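Local coordinates for protein DMATS type aromatic prenyltransferase (Streptomyces coelicolor, PDB 6ZS0) that probably transfers a dimethylallyl group to carbon 5 of the indole ring of tryptophan, as a prenyltransferase with an ABBA-barrel fold, at residues I275-R278 / D279-H283. Residues are numbered along the deposited sequence; the frame is centred on the assembly and turned at random.
Sequences IPVR and DYVRH
The 3-10 turn that takes the chain from barrel strand 270-275 toward helix 284-297 is built on two successive i to i+3 bonds, from Asp279 N to Pro276 O (3.0 Å) and from Tyr280 N to Val277 O (2.9 Å). The first is fairly straight, 164° at the hydrogen; in the second the donor stands well above the carbonyl plane. Pro276, itself the centre of an inverse gamma turn, starts this change of direction. Its carbonyl O also lies 3.3 Å from Tyr280 CD2, and its CG approaches CE2 of the same ring at 3.9 Å. With CG anti to its carbonyl carbon (chi1 -60°), Tyr280 swings its ring back toward Pro276; Asp279 CB lies over one face of the ring, and the hydroxyl takes a hydrogen bond from Gly251 N. One turn on, the side chains of Val277 and Val281 meet, CG2 to CG1 at 3.8 Å, on the side that packs against helix 284-297. Arg278 and Asp279 lie on the more exposed side. They do not form a salt bridge; instead water 1 lies in the guanidinium plane, accepting from Arg278 NE and donating to Asp279 OD1, both at 2.8 Å, while the guanidinium and carboxylate planes stand 70° apart. That carboxylate oxygen is also paired with Arg252, whose positive charge, with that of Arg278, would probably favour the ionised acid. Were Asp279 an alanine, Arg252 would probably lose this counter-charge and the water one of its acceptors. Such a 3-10 turn, its valines packed on helix 284-297 and its charged pair on the more exposed side, here makes the strand-to-helix connection of the ABBA barrel, in which helices surround a closed antiparallel sheet.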
loop_
_atom_site.group_PDB
_atom_site.type_symbol
_atom_site.label_atom_id
_atom_site.label_comp_id
_atom_site.label_asym_id
_atom_site.label_seq_id
_atom_site.Cartn_x
_atom_site.Cartn_y
_atom_site.Cartn_z
ATOM N N ILE A 275 5.502 9.203 2.073
ATOM C CA ILE A 275 5.069 10.423 2.794
ATOM C C ILE A 275 3.540 10.469 2.816
ATOM O O ILE A 275 2.908 10.479 1.765
ATOM C CB ILE A 275 5.672 11.678 2.134
ATOM C CG1 ILE A 275 7.203 11.631 2.036
ATOM C CG2 ILE A 275 5.193 12.922 2.851
ATOM C CD1 ILE A 275 7.909 11.500 3.307
ATOM N N PRO A 276 2.919 10.561 4.012
ATOM C CA PRO A 276 1.460 10.676 4.140
ATOM C C PRO A 276 0.985 12.096 3.782
ATOM O O PRO A 276 0.571 12.871 4.656
ATOM C CB PRO A 276 1.224 10.300 5.602
ATOM C CG PRO A 276 2.466 10.748 6.298
ATOM C CD PRO A 276 3.588 10.493 5.314
ATOM N N VAL A 277 0.980 12.370 2.480
ATOM C CA VAL A 277 0.745 13.744 1.942
ATOM C C VAL A 277 -0.617 14.268 2.418
ATOM O O VAL A 277 -0.746 15.478 2.581
ATOM C CB VAL A 277 0.862 13.764 0.411
ATOM C CG1 VAL A 277 -0.147 12.894 -0.256
ATOM C CG2 VAL A 277 0.765 15.177 -0.152
ATOM N N ARG A 278 -1.599 13.392 2.683
ATOM C CA ARG A 278 -2.954 13.847 3.090
ATOM C C ARG A 278 -2.890 14.652 4.372
ATOM O O ARG A 278 -3.839 15.397 4.646
ATOM C CB ARG A 278 -3.967 12.697 3.225
ATOM C CG ARG A 278 -3.662 11.650 4.288
ATOM C CD ARG A 278 -4.862 10.733 4.439
ATOM N NE ARG A 278 -5.947 11.512 5.020
ATOM C CZ ARG A 278 -7.260 11.220 4.962
ATOM N NH1 ARG A 278 -8.122 12.043 5.514
ATOM N NH2 ARG A 278 -7.688 10.136 4.373
ATOM N N ASP A 279 -1.863 14.458 5.217
ATOM C CA ASP A 279 -1.729 15.181 6.503
ATOM C C ASP A 279 -1.075 16.550 6.303
ATOM O O ASP A 279 -1.039 17.280 7.251
ATOM C CB ASP A 279 -0.911 14.374 7.506
ATOM C CG ASP A 279 -1.617 13.159 8.046
ATOM O OD1 ASP A 279 -2.805 12.959 7.713
ATOM O OD2 ASP A 279 -0.994 12.474 8.887
ATOM N N TYR A 280 -0.650 16.895 5.087
ATOM C CA TYR A 280 0.261 18.063 4.863
ATOM C C TYR A 280 -0.306 19.001 3.801
ATOM O O TYR A 280 0.451 19.867 3.335
ATOM C CB TYR A 280 1.677 17.586 4.483
ATOM C CG TYR A 280 2.289 16.730 5.566
ATOM C CD1 TYR A 280 2.498 17.229 6.829
ATOM C CD2 TYR A 280 2.631 15.412 5.332
ATOM C CE1 TYR A 280 2.998 16.446 7.852
ATOM C CE2 TYR A 280 3.163 14.612 6.327
ATOM C CZ TYR A 280 3.358 15.133 7.596
ATOM O OH TYR A 280 3.826 14.362 8.624
ATOM N N VAL A 281 -1.571 18.848 3.436
ATOM C CA VAL A 281 -2.216 19.666 2.374
ATOM C C VAL A 281 -3.536 20.229 2.890
ATOM O O VAL A 281 -4.116 19.638 3.790
ATOM C CB VAL A 281 -2.471 18.828 1.120
ATOM C CG1 VAL A 281 -1.178 18.386 0.486
ATOM C CG2 VAL A 281 -3.371 17.645 1.419
ATOM N N ARG A 282 -4.032 21.281 2.237
ATOM C CA ARG A 282 -5.389 21.824 2.500
ATOM C C ARG A 282 -6.438 20.923 1.859
ATOM O O ARG A 282 -7.529 20.851 2.391
ATOM C CB ARG A 282 -5.545 23.221 1.905
ATOM C CG ARG A 282 -4.610 24.264 2.475
ATOM C CD ARG A 282 -4.793 25.595 1.743
ATOM N NE ARG A 282 -4.033 26.697 2.332
ATOM C CZ ARG A 282 -2.743 26.965 2.096
ATOM N NH1 ARG A 282 -2.168 28.000 2.694
ATOM N NH2 ARG A 282 -2.032 26.193 1.282
ATOM N N HIS A 283 -6.128 20.322 0.715
ATOM C CA HIS A 283 -7.098 19.537 -0.084
ATOM C C HIS A 283 -6.360 18.712 -1.128
ATOM O O HIS A 283 -5.128 18.889 -1.310
ATOM C CB HIS A 283 -8.188 20.444 -0.705
ATOM C CG HIS A 283 -7.640 21.599 -1.471
ATOM N ND1 HIS A 283 -6.993 21.429 -2.663
ATOM C CD2 HIS A 283 -7.629 22.929 -1.207
ATOM C CE1 HIS A 283 -6.610 22.617 -3.127
ATOM N NE2 HIS A 283 -6.992 23.549 -2.249
HETATM O O HOH W 1 -5.425 13.541 6.949
#